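Local coordinates for periplasmic protein-probably involved in high-affinity Fe2+ transport (Escherichia coli F11, PDB 5I0Y) that probably takes part in high-affinity ferrous iron uptake as a copper-binding periplasmic protein, the copper site being required for iron transport, at residues B[64-70]-B[95-99]; B[69-73]-B[84-88]; B[13-19]-B[49-55]. The protein carries 1 engineered substitution. All coordinates share one frame; numbering follows the deposited sequence. Where two conformers were deposited one is given.

Interaction 1 (B[64-70]-B[95-99]). With CU (copper (II) ion), chain D.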
ATOM      1  N   TRP B  64       3.806  -6.304   4.130  1.00  9.38           N
ATOM      2  CA  TRP B  64       2.552  -6.226   3.407  1.00  8.76           C
ATOM      3  C   TRP B  64       2.782  -6.078   1.923  1.00  8.79           C
ATOM      4  O   TRP B  64       3.741  -5.438   1.481  1.00  9.64           O
ATOM      5  CB  TRP B  64       1.755  -5.035   3.917  1.00  8.26           C
ATOM      6  CG  TRP B  64       0.351  -4.991   3.410  1.00  7.67           C
ATOM      7  CD1 TRP B  64      -0.589  -6.010   3.454  1.00  7.51           C
ATOM      8  CD2 TRP B  64      -0.314  -3.880   2.751  1.00  7.33           C
ATOM      9  NE1 TRP B  64      -1.767  -5.620   2.902  1.00  7.81           N
ATOM     10  CE2 TRP B  64      -1.675  -4.338   2.457  1.00  7.32           C
ATOM     11  CE3 TRP B  64       0.053  -2.587   2.405  1.00  7.35           C
ATOM     12  CZ2 TRP B  64      -2.620  -3.515   1.858  1.00  7.41           C
ATOM     13  CZ3 TRP B  64      -0.915  -1.769   1.785  1.00  7.56           C
ATOM     14  CH2 TRP B  64      -2.204  -2.227   1.507  1.00  7.50           C
ATOM     15  N   ILE B  65       1.931  -6.698   1.117  1.00  8.60           N
ATOM     16  CA  ILE B  65       2.038  -6.490  -0.326  1.00  8.63           C
ATOM     17  C   ILE B  65       1.001  -5.426  -0.705  1.00  8.59           C
ATOM     18  O   ILE B  65      -0.192  -5.685  -0.636  1.00  8.17           O
ATOM     19  CB  ILE B  65       1.770  -7.789  -1.103  1.00  9.09           C
ATOM     20  CG1 ILE B  65       2.711  -8.930  -0.651  1.00  9.40           C
ATOM     21  CG2 ILE B  65       1.896  -7.517  -2.600  1.00  9.31           C
ATOM     22  CD1 ILE B  65       4.200  -8.698  -0.864  1.00  9.84           C
ATOM     23  N   PRO B  66       1.460  -4.217  -1.090  1.00  8.17           N
ATOM     24  CA  PRO B  66       0.563  -3.100  -1.406  1.00  8.15           C
ATOM     25  C   PRO B  66       0.140  -3.083  -2.864  1.00  8.36           C
ATOM     26  O   PRO B  66       0.708  -3.815  -3.687  1.00  8.23           O
ATOM     27  CB  PRO B  66       1.446  -1.885  -1.097  1.00  8.31           C
ATOM     28  CG  PRO B  66       2.807  -2.321  -1.572  1.00  8.38           C
ATOM     29  CD  PRO B  66       2.875  -3.821  -1.266  1.00  8.54           C
ATOM     30  N   TYR B  67      -0.877  -2.282  -3.173  1.00  8.10           N
ATOM     31  CA  TYR B  67      -1.320  -2.022  -4.565  1.00  8.39           C
ATOM     32  C   TYR B  67      -1.921  -3.234  -5.261  1.00  8.43           C
ATOM     33  O   TYR B  67      -2.005  -3.253  -6.492  1.00  9.06           O
ATOM     34  CB  TYR B  67      -0.204  -1.378  -5.413  1.00  8.76           C
ATOM     35  CG  TYR B  67       0.148  -0.019  -4.884  1.00  8.38           C
ATOM     36  CD1 TYR B  67      -0.573   1.112  -5.272  1.00  8.74           C
ATOM     37  CD2 TYR B  67       1.191   0.132  -3.983  1.00  8.56           C
ATOM     38  CE1 TYR B  67      -0.243   2.371  -4.771  1.00  8.84           C
ATOM     39  CE2 TYR B  67       1.517   1.379  -3.474  1.00  8.64           C
ATOM     40  CZ  TYR B  67       0.803   2.475  -3.865  1.00  8.41           C
ATOM     41  OH  TYR B  67       1.173   3.691  -3.331  1.00  8.89           O
ATOM     42  N   LEU B  68      -2.401  -4.211  -4.495  1.00  8.39           N
ATOM     43  CA  LEU B  68      -3.086  -5.344  -5.123  1.00  9.08           C
ATOM     44  C   LEU B  68      -4.519  -4.964  -5.500  1.00  9.45           C
ATOM     45  O   LEU B  68      -5.103  -4.038  -4.938  1.00 10.26           O
ATOM     46  CB  LEU B  68      -3.107  -6.554  -4.190  1.00  8.65           C
ATOM     47  CG  LEU B  68      -1.729  -7.128  -3.865  1.00  9.09           C
ATOM     48  CD1 LEU B  68      -1.846  -8.269  -2.868  1.00  9.12           C
ATOM     49  CD2 LEU B  68      -0.975  -7.592  -5.104  1.00  9.74           C
ATOM     50  N   THR B  69      -5.101  -5.699  -6.453  1.00  9.65           N
ATOM     51  CA  THR B  69      -6.504  -5.577  -6.805  1.00 10.14           C
ATOM     52  C   THR B  69      -7.113  -6.944  -6.531  1.00  9.75           C
ATOM     53  O   THR B  69      -6.668  -7.963  -7.069  1.00 10.20           O
ATOM     54  CB  THR B  69      -6.647  -5.203  -8.275  1.00 10.66           C
ATOM     55  OG1 THR B  69      -5.952  -3.966  -8.475  1.00 10.81           O
ATOM     56  CG2 THR B  69      -8.125  -5.034  -8.654  1.00 11.27           C
ATOM     57  N   ILE B  70      -8.134  -6.959  -5.693  1.00  9.82           N
ATOM     58  CA  ILE B  70      -8.680  -8.217  -5.203  1.00  9.99           C
ATOM     59  C   ILE B  70     -10.183  -8.171  -5.203  1.00 10.10           C
ATOM     60  O   ILE B  70     -10.791  -7.248  -4.619  1.00 10.44           O
ATOM     61  CB  ILE B  70      -8.183  -8.565  -3.782  1.00  9.99           C
ATOM     62  CG1 ILE B  70      -6.663  -8.481  -3.727  1.00  9.96           C
ATOM     63  CG2 ILE B  70      -8.668  -9.959  -3.373  1.00 10.84           C
ATOM     64  CD1 ILE B  70      -6.102  -8.672  -2.335  1.00 10.56           C
ATOM     65  N   GLY B  95      -2.691  -2.606  11.264  1.00 10.19           N
ATOM     66  CA  GLY B  95      -1.929  -2.408  10.042  1.00  9.63           C
ATOM     67  C   GLY B  95      -2.784  -2.493   8.794  1.00  8.84           C
ATOM     68  O   GLY B  95      -4.016  -2.598   8.843  1.00  8.58           O
ATOM     69  N   PRO B  96      -2.132  -2.418   7.631  1.00  8.61           N
ATOM     70  CA  PRO B  96      -2.905  -2.401   6.380  1.00  8.47           C
ATOM     71  C   PRO B  96      -3.412  -3.779   5.982  1.00  8.48           C
ATOM     72  O   PRO B  96      -2.820  -4.793   6.352  1.00  9.16           O
ATOM     73  CB  PRO B  96      -1.868  -1.911   5.357  1.00  8.38           C
ATOM     74  CG  PRO B  96      -0.556  -2.328   5.924  1.00  8.51           C
ATOM     75  CD  PRO B  96      -0.692  -2.182   7.422  1.00  8.77           C
ATOM     76  N   HIS B  97      -4.501  -3.802   5.222  1.00  7.92           N
ATOM     77  CA  HIS B  97      -5.060  -5.061   4.689  1.00  7.77           C
ATOM     78  C   HIS B  97      -5.925  -4.736   3.505  1.00  7.58           C
ATOM     79  O   HIS B  97      -6.006  -3.570   3.088  1.00  8.00           O
ATOM     80  CB  HIS B  97      -5.834  -5.816   5.798  1.00  8.24           C
ATOM     81  CG  HIS B  97      -7.055  -5.084   6.278  1.00  8.30           C
ATOM     82  ND1 HIS B  97      -7.140  -4.519   7.508  1.00  9.05           N
ATOM     83  CD2 HIS B  97      -8.242  -4.788   5.628  1.00  7.99           C
ATOM     84  CE1 HIS B  97      -8.338  -3.909   7.624  1.00  8.83           C
ATOM     85  NE2 HIS B  97      -9.008  -4.059   6.482  1.00  8.92           N
ATOM     86  N   TYR B  98      -6.543  -5.768   2.916  1.00  7.30           N
ATOM     87  CA  TYR B  98      -7.608  -5.550   1.927  1.00  7.39           C
ATOM     88  C   TYR B  98      -8.904  -6.101   2.482  1.00  7.49           C
ATOM     89  O   TYR B  98      -8.899  -7.166   3.083  1.00  7.73           O
ATOM     90  CB  TYR B  98      -7.281  -6.230   0.582  1.00  7.08           C
ATOM     91  CG  TYR B  98      -5.966  -5.772   0.004  1.00  6.79           C
ATOM     92  CD1 TYR B  98      -5.908  -4.649  -0.831  1.00  6.65           C
ATOM     93  CD2 TYR B  98      -4.795  -6.453   0.296  1.00  6.77           C
ATOM     94  CE1 TYR B  98      -4.698  -4.225  -1.360  1.00  6.81           C
ATOM     95  CE2 TYR B  98      -3.570  -6.036  -0.228  1.00  6.74           C
ATOM     96  CZ  TYR B  98      -3.530  -4.917  -1.050  1.00  6.64           C
ATOM     97  OH  TYR B  98      -2.318  -4.502  -1.560  1.00  7.00           O
ATOM     98  N   GLY B  99     -10.016  -5.400   2.298  1.00  7.90           N
ATOM     99  CA  GLY B  99     -11.253  -5.923   2.860  1.00  8.63           C
ATOM    100  C   GLY B  99     -12.495  -5.175   2.481  1.00  8.36           C
ATOM    101  O   GLY B  99     -12.450  -4.251   1.680  1.00  8.97           O
TER
HETATM  102 CU    CU D 202     -10.825  -3.145   6.331  1.00  9.66          CU
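Y98 reaches from strand 95-99 into the bend of residues 65-68, and two hydrogen bonds grip its hydroxyl. Y98 OH donates to the carbonyl O of I65 at 2.6 Å. It meets this oxygen in the carbonyl plane, on a lone pair. The same OH accepts from the backbone N of L68 at 3.0 Å, with an N-H...O angle of 166°. Donor and acceptor roles are both used, so the rotation of the hydroxyl should be fixed.

The ring of Y98 lies between apolar partners on its two faces. CZ2 of W64 sits over one face, 3.4 Å from CZ of Y98. Over the opposite face comes the end of I70, with CD1 4.0 Å from the ring centroid. The six-membered ring of W64 and the Y98 ring are tilted by 30° and slid apart, so they barely overlap. L68 CB adds a contact beside the phenol end.

The fold is a beta sandwich. Here the connection leading into strand 69-76 packs against strand 95-102. Strand 43-51 adjoins both segments, I49 touching L68 and I70, and A47 pairing with Y98 through the backbone. W64 CG lies anti to the backbone N (chi1 -170°), which carries the indole toward P96. A CH-pi contact results: P96 CB stands 3.5 Å from the centroid of the six-membered ring, almost on its normal.

H97 turns to the other side of its strand. Its NE2 binds copper (II) at 2.0 Å. H44 and M90 of the same chain and H127 of the second subunit complete the set of protein ligands, so the site bridges the dimer. Y67 takes its main polar partner from that subunit as well: its OH bonds to the backbone N of the other Y67, and the two rings stack.

Interaction 2 (B[69-73]-B[84-88])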
ATOM      1  N   THR B  69      -5.101  -5.699  -6.453  1.00  9.65           N
ATOM      2  CA  THR B  69      -6.504  -5.577  -6.805  1.00 10.14           C
ATOM      3  C   THR B  69      -7.113  -6.944  -6.531  1.00  9.75           C
ATOM      4  O   THR B  69      -6.668  -7.963  -7.069  1.00 10.20           O
ATOM      5  CB  THR B  69      -6.647  -5.203  -8.275  1.00 10.66           C
ATOM      6  OG1 THR B  69      -5.952  -3.966  -8.475  1.00 10.81           O
ATOM      7  CG2 THR B  69      -8.125  -5.034  -8.654  1.00 11.27           C
ATOM      8  N   ILE B  70      -8.134  -6.959  -5.693  1.00  9.82           N
ATOM      9  CA  ILE B  70      -8.680  -8.217  -5.203  1.00  9.99           C
ATOM     10  C   ILE B  70     -10.183  -8.171  -5.203  1.00 10.10           C
ATOM     11  O   ILE B  70     -10.791  -7.248  -4.619  1.00 10.44           O
ATOM     12  CB  ILE B  70      -8.183  -8.565  -3.782  1.00  9.99           C
ATOM     13  CG1 ILE B  70      -6.663  -8.481  -3.727  1.00  9.96           C
ATOM     14  CG2 ILE B  70      -8.668  -9.959  -3.373  1.00 10.84           C
ATOM     15  CD1 ILE B  70      -6.102  -8.672  -2.335  1.00 10.56           C
ATOM     16  N   SER B  71     -10.778  -9.170  -5.852  1.00 10.44           N
ATOM     17  CA  SER B  71     -12.215  -9.400  -5.762  1.00 11.41           C
ATOM     18  C   SER B  71     -12.443 -10.780  -5.146  1.00 11.18           C
ATOM     19  O   SER B  71     -11.510 -11.564  -5.007  1.00 11.45           O
ATOM     20  CB  SER B  71     -12.923  -9.264  -7.107  1.00 12.62           C
ATOM     21  OG  SER B  71     -12.498 -10.255  -8.008  1.00 14.45           O
ATOM     22  N   TYR B  72     -13.673 -11.045  -4.735  1.00 11.31           N
ATOM     23  CA  TYR B  72     -13.985 -12.323  -4.113  1.00 11.40           C
ATOM     24  C   TYR B  72     -15.246 -12.944  -4.701  1.00 11.51           C
ATOM     25  O   TYR B  72     -16.114 -12.247  -5.212  1.00 11.97           O
ATOM     26  CB  TYR B  72     -14.127 -12.167  -2.574  1.00 11.98           C
ATOM     27  CG  TYR B  72     -15.364 -11.393  -2.163  1.00 12.95           C
ATOM     28  CD1 TYR B  72     -16.602 -12.034  -2.041  1.00 13.06           C
ATOM     29  CD2 TYR B  72     -15.311 -10.016  -1.946  1.00 13.01           C
ATOM     30  CE1 TYR B  72     -17.743 -11.342  -1.682  1.00 14.48           C
ATOM     31  CE2 TYR B  72     -16.457  -9.310  -1.584  1.00 13.98           C
ATOM     32  CZ  TYR B  72     -17.668  -9.986  -1.478  1.00 14.73           C
ATOM     33  OH  TYR B  72     -18.834  -9.337  -1.135  1.00 16.49           O
ATOM     34  N   THR B  73     -15.329 -14.265  -4.581  1.00 11.13           N
ATOM     35  CA  THR B  73     -16.552 -15.005  -4.887  1.00 11.65           C
ATOM     36  C   THR B  73     -16.821 -15.878  -3.679  1.00 11.36           C
ATOM     37  O   THR B  73     -16.008 -16.733  -3.348  1.00 11.53           O
ATOM     38  CB  THR B  73     -16.397 -15.878  -6.146  1.00 12.06           C
ATOM     39  OG1 THR B  73     -16.026 -15.048  -7.250  1.00 12.90           O
ATOM     40  CG2 THR B  73     -17.718 -16.594  -6.467  1.00 12.90           C
ATOM     41  N   GLU B  84     -20.641 -12.006  -5.083  1.00 15.45           N
ATOM     42  CA  GLU B  84     -19.385 -11.501  -5.618  1.00 16.49           C
ATOM     43  C   GLU B  84     -19.208 -10.069  -5.143  1.00 15.32           C
ATOM     44  O   GLU B  84     -20.192  -9.350  -4.923  1.00 15.63           O
ATOM     45  CB  GLU B  84     -19.379 -11.520  -7.151  1.00 18.92           C
ATOM     46  CG  GLU B  84     -20.182 -12.639  -7.804  1.00 23.15           C
ATOM     47  CD  GLU B  84     -19.337 -13.692  -8.507  1.00 25.56           C
ATOM     48  OE1 GLU B  84     -18.089 -13.695  -8.384  1.00 28.05           O
ATOM     49  OE2 GLU B  84     -19.943 -14.549  -9.188  1.00 27.58           O
ATOM     50  N   GLY B  85     -17.958  -9.652  -4.970  1.00 13.85           N
ATOM     51  CA  GLY B  85     -17.679  -8.272  -4.585  1.00 13.88           C
ATOM     52  C   GLY B  85     -16.201  -7.969  -4.702  1.00 13.54           C
ATOM     53  O   GLY B  85     -15.418  -8.788  -5.186  1.00 13.21           O
ATOM     54  N   THR B  86     -15.828  -6.752  -4.326  1.00 13.61           N
ATOM     55  CA  THR B  86     -14.449  -6.302  -4.418  1.00 13.74           C
ATOM     56  C   THR B  86     -13.988  -5.849  -3.038  1.00 12.68           C
ATOM     57  O   THR B  86     -14.787  -5.421  -2.203  1.00 14.44           O
ATOM     58  CB  THR B  86     -14.316  -5.120  -5.388  1.00 14.55           C
ATOM     59  OG1 THR B  86     -15.210  -4.087  -4.953  1.00 16.55           O
ATOM     60  CG2 THR B  86     -14.669  -5.565  -6.815  1.00 15.73           C
ATOM     61  N   PHE B  87     -12.693  -5.980  -2.807  1.00 11.61           N
ATOM     62  CA  PHE B  87     -12.062  -5.434  -1.597  1.00 10.74           C
ATOM     63  C   PHE B  87     -11.431  -4.093  -1.914  1.00 10.91           C
ATOM     64  O   PHE B  87     -11.115  -3.785  -3.064  1.00 11.40           O
ATOM     65  CB  PHE B  87     -10.960  -6.355  -1.059  1.00 10.76           C
ATOM     66  CG  PHE B  87     -11.446  -7.668  -0.486  1.00 10.82           C
ATOM     67  CD1 PHE B  87     -12.665  -7.778   0.180  1.00 11.36           C
ATOM     68  CD2 PHE B  87     -10.630  -8.780  -0.559  1.00 11.30           C
ATOM     69  CE1 PHE B  87     -13.067  -8.989   0.716  1.00 11.53           C
ATOM     70  CE2 PHE B  87     -11.028  -9.993  -0.030  1.00 11.55           C
ATOM     71  CZ  PHE B  87     -12.240 -10.090   0.627  1.00 11.63           C
ATOM     72  N   MET B  88     -11.267  -3.301  -0.868  1.00 10.85           N
ATOM     73  CA  MET B  88     -10.512  -2.051  -0.926  1.00 11.10           C
ATOM     74  C   MET B  88      -9.234  -2.190  -0.109  1.00  9.74           C
ATOM     75  O   MET B  88      -9.203  -2.938   0.871  1.00  9.04           O
ATOM     76  CB  MET B  88     -11.307  -0.948  -0.227  1.00 13.82           C
ATOM     77  CG  MET B  88     -12.652  -0.631  -0.819  1.00 16.54           C
ATOM     78  SD  MET B  88     -13.628   0.201   0.445  1.00 22.80           S
ATOM     79  CE  MET B  88     -14.298  -1.215   1.330  1.00 20.34           C
TER
HETATM   80  O   HOH W   1      -9.344  -4.441  -5.100  1.00 17.49           O
HETATM   81  O   HOH W   2     -15.803 -11.238  -8.026  1.00 26.66           O
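In the beta hairpin of strands 69-76 and 82-92, Y72 faces G85 as an antiparallel hydrogen-bonded pair. Y72 N donates to G85 O at 2.9 Å, and G85 N returns a longer bond to Y72 O. A further bond, from F87 N to I70 O, is nearly straight at 170°. Beyond it a water bridges I70 N and F87 O. S71 with T86 and T73 with E84 are the non-hydrogen-bonded pairs.

The ring of Y72 lies flat over the backbone of G85, with CE2 3.4 Å from G85 CA. CG of Y72 sits between the backbone N and the carbonyl carbon (chi1 70°), which folds the ring across to the partner strand. Its OH bonds to Q83. On this same, inner side of the sandwich sheet, Y72 CD2 meets F87 CE1 at 3.6 Å. The two rings are tilted by 29° and offset, with little overlap. I70 CG2 touches F87 CD2 on another part of that ring.

The face with S71, T73, E84 and T86 is polar. T73 OG1 donates to E84 OE1 at 2.7 Å, on the syn side but out of the carboxylate plane. T73 OG1 also bonds to H115 on strand 108-117.

Interaction 3 (B[13-19]-B[49-55])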
ATOM      1  N   THR B  13       0.491 -20.465   0.597  0.70 13.13           N
ATOM      2  CA  THR B  13       1.617 -19.732   0.059  0.70 13.63           C
ATOM      3  C   THR B  13       1.588 -19.857  -1.447  0.70 13.35           C
ATOM      4  O   THR B  13       1.380 -20.948  -1.985  0.70 13.52           O
ATOM      5  CB  THR B  13       2.974 -20.174   0.656  0.70 14.19           C
ATOM      6  OG1 THR B  13       3.995 -19.257   0.235  0.70 14.86           O
ATOM      7  CG2 THR B  13       3.365 -21.581   0.230  0.70 14.90           C
ATOM      8  N   MET B  14       1.766 -18.727  -2.120  1.00 13.65           N
ATOM      9  CA  MET B  14       1.742 -18.651  -3.570  1.00 14.27           C
ATOM     10  C   MET B  14       2.505 -17.413  -3.986  1.00 13.53           C
ATOM     11  O   MET B  14       2.341 -16.352  -3.376  1.00 12.53           O
ATOM     12  CB  MET B  14       0.296 -18.559  -4.078  1.00 15.77           C
ATOM     13  CG  MET B  14       0.166 -18.454  -5.584  1.00 18.32           C
ATOM     14  SD  MET B  14       0.795 -19.940  -6.367  1.00 21.58           S
ATOM     15  CE  MET B  14       1.077 -19.357  -8.035  1.00 22.58           C
ATOM     16  N   ASN B  15       3.361 -17.542  -4.998  1.00 13.12           N
ATOM     17  CA  ASN B  15       4.099 -16.399  -5.531  1.00 12.84           C
ATOM     18  C   ASN B  15       4.888 -15.668  -4.454  1.00 12.71           C
ATOM     19  O   ASN B  15       5.000 -14.437  -4.459  1.00 12.28           O
ATOM     20  CB  ASN B  15       3.167 -15.445  -6.281  1.00 13.09           C
ATOM     21  CG  ASN B  15       2.647 -16.041  -7.568  1.00 13.72           C
ATOM     22  OD1 ASN B  15       1.471 -15.916  -7.907  1.00 14.92           O
ATOM     23  ND2 ASN B  15       3.536 -16.701  -8.293  1.00 14.13           N
ATOM     24  N   GLU B  16       5.456 -16.434  -3.529  1.00 12.78           N
ATOM     25  CA  GLU B  16       6.314 -15.885  -2.486  1.00 12.93           C
ATOM     26  C   GLU B  16       5.572 -14.918  -1.565  1.00 11.89           C
ATOM     27  O   GLU B  16       6.138 -13.951  -1.028  1.00 11.47           O
ATOM     28  CB  GLU B  16       7.555 -15.234  -3.121  1.00 14.36           C
ATOM     29  CG  GLU B  16       8.530 -16.246  -3.723  1.00 17.98           C
ATOM     30  CD  GLU B  16       8.437 -16.493  -5.220  1.00 20.26           C
ATOM     31  OE1 GLU B  16       9.310 -17.260  -5.689  1.00 24.67           O
ATOM     32  OE2 GLU B  16       7.569 -15.969  -5.953  1.00 19.93           O
ATOM     33  N   MET B  17       4.298 -15.234  -1.364  1.00 11.32           N
ATOM     34  CA  MET B  17       3.419 -14.531  -0.407  1.00 11.00           C
ATOM     35  C   MET B  17       2.661 -15.559   0.414  1.00 11.25           C
ATOM     36  O   MET B  17       2.405 -16.660  -0.078  1.00 11.67           O
ATOM     37  CB  MET B  17       2.391 -13.652  -1.132  1.00 10.81           C
ATOM     38  CG  MET B  17       2.989 -12.532  -1.981  1.00 10.61           C
ATOM     39  SD  MET B  17       1.734 -11.709  -2.971  1.00 10.57           S
ATOM     40  CE  MET B  17       1.369 -12.994  -4.157  1.00 10.88           C
ATOM     41  N   GLU B  18       2.299 -15.200   1.639  0.70 10.54           N
ATOM     42  CA  GLU B  18       1.361 -15.989   2.437  0.70 10.10           C
ATOM     43  C   GLU B  18       0.039 -15.250   2.401  0.70 10.08           C
ATOM     44  O   GLU B  18      -0.008 -14.062   2.723  0.70  9.90           O
ATOM     45  CB  GLU B  18       1.845 -16.180   3.880  0.70 10.15           C
ATOM     46  CG  GLU B  18       1.118 -17.289   4.645  0.70 10.23           C
ATOM     47  CD  GLU B  18       1.397 -18.689   4.107  0.70 10.34           C
ATOM     48  OE1 GLU B  18       2.382 -18.875   3.374  0.70 10.38           O
ATOM     49  OE2 GLU B  18       0.621 -19.622   4.443  0.70 10.51           O
ATOM     50  N   LEU B  19      -1.015 -15.952   1.983  1.00 10.40           N
ATOM     51  CA  LEU B  19      -2.314 -15.355   1.748  1.00 10.07           C
ATOM     52  C   LEU B  19      -3.335 -16.038   2.619  1.00  9.86           C
ATOM     53  O   LEU B  19      -3.545 -17.242   2.498  1.00  9.17           O
ATOM     54  CB  LEU B  19      -2.711 -15.486   0.280  1.00 10.37           C
ATOM     55  CG  LEU B  19      -1.665 -14.977  -0.718  1.00 10.94           C
ATOM     56  CD1 LEU B  19      -0.826 -16.107  -1.312  1.00 10.92           C
ATOM     57  CD2 LEU B  19      -2.360 -14.207  -1.819  1.00 11.42           C
ATOM     58  N   ILE B  49      -2.273 -10.542   3.320  1.00  9.66           N
ATOM     59  CA  ILE B  49      -1.270 -10.918   2.320  1.00  9.70           C
ATOM     60  C   ILE B  49       0.075 -10.260   2.615  1.00  9.93           C
ATOM     61  O   ILE B  49       0.197  -9.035   2.629  1.00 10.37           O
ATOM     62  CB  ILE B  49      -1.744 -10.575   0.891  1.00  9.45           C
ATOM     63  CG1 ILE B  49      -3.067 -11.296   0.566  1.00 10.09           C
ATOM     64  CG2 ILE B  49      -0.664 -10.951  -0.118  1.00  9.85           C
ATOM     65  CD1 ILE B  49      -3.776 -10.766  -0.655  1.00 10.23           C
ATOM     66  N   HIS B  50       1.083 -11.100   2.827  1.00  9.40           N
ATOM     67  CA  HIS B  50       2.442 -10.629   3.152  1.00  9.70           C
ATOM     68  C   HIS B  50       3.481 -11.446   2.453  1.00  9.58           C
ATOM     69  O   HIS B  50       3.249 -12.618   2.165  1.00  9.95           O
ATOM     70  CB  HIS B  50       2.669 -10.681   4.654  1.00 10.01           C
ATOM     71  CG  HIS B  50       1.681  -9.845   5.402  1.00 10.74           C
ATOM     72  ND1 HIS B  50       0.429 -10.274   5.684  1.00 11.46           N
ATOM     73  CD2 HIS B  50       1.781  -8.556   5.895  1.00 10.94           C
ATOM     74  CE1 HIS B  50      -0.232  -9.293   6.328  1.00 11.40           C
ATOM     75  NE2 HIS B  50       0.584  -8.236   6.434  1.00 10.92           N
ATOM     76  N   ALA B  51       4.625 -10.843   2.144  1.00  9.58           N
ATOM     77  CA  ALA B  51       5.717 -11.591   1.544  1.00 10.04           C
ATOM     78  C   ALA B  51       6.185 -12.685   2.480  1.00 10.46           C
ATOM     79  O   ALA B  51       6.132 -12.534   3.704  1.00 10.95           O
ATOM     80  CB  ALA B  51       6.890 -10.673   1.243  1.00  9.62           C
ATOM     81  N   VAL B  52       6.666 -13.779   1.894  1.00 10.78           N
ATOM     82  CA  VAL B  52       7.477 -14.751   2.636  1.00 11.37           C
ATOM     83  C   VAL B  52       8.928 -14.627   2.186  1.00 12.37           C
ATOM     84  O   VAL B  52       9.222 -13.932   1.204  1.00 12.82           O
ATOM     85  CB  VAL B  52       6.937 -16.203   2.529  1.00 11.46           C
ATOM     86  CG1 VAL B  52       5.579 -16.321   3.229  1.00 11.78           C
ATOM     87  CG2 VAL B  52       6.885 -16.677   1.086  1.00 12.00           C
ATOM     88  N   GLU B  53       9.834 -15.260   2.928  0.50 12.83           N
ATOM     89  CA  GLU B  53      11.261 -15.288   2.575  0.50 13.75           C
ATOM     90  C   GLU B  53      11.455 -15.804   1.144  0.50 13.39           C
ATOM     91  O   GLU B  53      10.804 -16.753   0.720  0.50 14.06           O
ATOM     92  CB  GLU B  53      12.037 -16.157   3.577  0.50 14.69           C
ATOM     93  CG  GLU B  53      13.546 -16.216   3.362  0.50 16.41           C
ATOM     94  CD  GLU B  53      14.286 -15.026   3.944  0.50 17.60           C
ATOM     95  OE1 GLU B  53      13.690 -14.293   4.761  0.50 18.85           O
ATOM     96  OE2 GLU B  53      15.468 -14.820   3.581  0.50 18.53           O
ATOM     97  N   GLY B  54      12.351 -15.151   0.408  1.00 13.53           N
ATOM     98  CA  GLY B  54      12.631 -15.486  -0.989  1.00 13.34           C
ATOM     99  C   GLY B  54      11.826 -14.719  -2.018  1.00 13.31           C
ATOM    100  O   GLY B  54      11.914 -15.012  -3.213  1.00 14.31           O
ATOM    101  N   ASN B  55      11.028 -13.745  -1.574  1.00 12.76           N
ATOM    102  CA  ASN B  55      10.232 -12.957  -2.502  1.00 12.21           C
ATOM    103  C   ASN B  55      11.148 -12.266  -3.515  1.00 12.28           C
ATOM    104  O   ASN B  55      12.171 -11.683  -3.135  1.00 13.25           O
ATOM    105  CB  ASN B  55       9.375 -11.952  -1.720  1.00 11.34           C
ATOM    106  CG  ASN B  55       8.409 -11.199  -2.608  1.00 11.08           C
ATOM    107  OD1 ASN B  55       8.805 -10.255  -3.295  1.00 10.68           O
ATOM    108  ND2 ASN B  55       7.130 -11.584  -2.574  1.00 10.89           N
TER
HETATM  109  O   HOH W   3       5.365 -11.626  -4.965  1.00 11.27           O
HETATM  110  O   HOH W   4      -0.387 -12.959   5.382  1.00 15.77           O
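E16, I49 and V52 bury most surface here, and E16 does so at the corner of a type I' turn, M14 to M17, that joins strands 6-14 and 17-24. The backbone O of E16 takes two hydrogen bonds. V52 N donates from 3.0 Å and N55 ND2 from 3.0 Å. They approach from opposite faces of the carbonyl plane, and neither uses a lone pair direction. The N55 amide holds E16 O in its own plane, and the N-H is nearly straight at 173°. N55 CG is anti to the backbone N (chi1 -174°), which extends the amide toward the turn. A water links N55 ND2 to N15 O, and N55 OD1 bonds to N57 N. The aliphatic part of E16 rests on the second turn, a type II turn from V52 to N55: CB lies 3.6 Å from N55 CA.

The two branches of V52 pack along residues 16-18. CG2 packs on the E16 carbonyl carbon at 3.4 Å, while CG1 reaches E18 CB at 3.8 Å.

I49 is on the buried side. Its CG1 meets L19 CD2 at 3.8 Å, and its CG2 meets M17 SD at the same separation. F141 of strand 141-149 also touches M17 and L19. Between these ends runs antiparallel pairing of strands 17-24 and 43-51. E18 N donates to H50 O at 2.8 Å and H50 N returns to E18 O.

One carbonyl thus binds the strand end and the N55 side chain together, so the two turns are tied by polar bonds where the regular pairing stops, while apolar contacts hold the inner side.

Overall arrangement
All three contacts belong to one sandwich fold. Interaction 1 is the buried one, with ring packing, a doubly bonded hydroxyl and a ligand of a copper site shared with the second subunit. Interactions 2 and 3 are partly buried and rest on regular antiparallel pairing. Interaction 2 shares T69 and I70 with interaction 1. Its strand 82-92 pairs with strand 95-102 as well, G99 N probably bonding to M88 O. Interaction 3 lies farther from the chain centre and ties turns where strands end. It meets interaction 1 through I65 N and I49 O, a probable hydrogen bond. I70 CD1 and I49 CD1 touch, 3.6 Å apart, which links all three contacts in the interior.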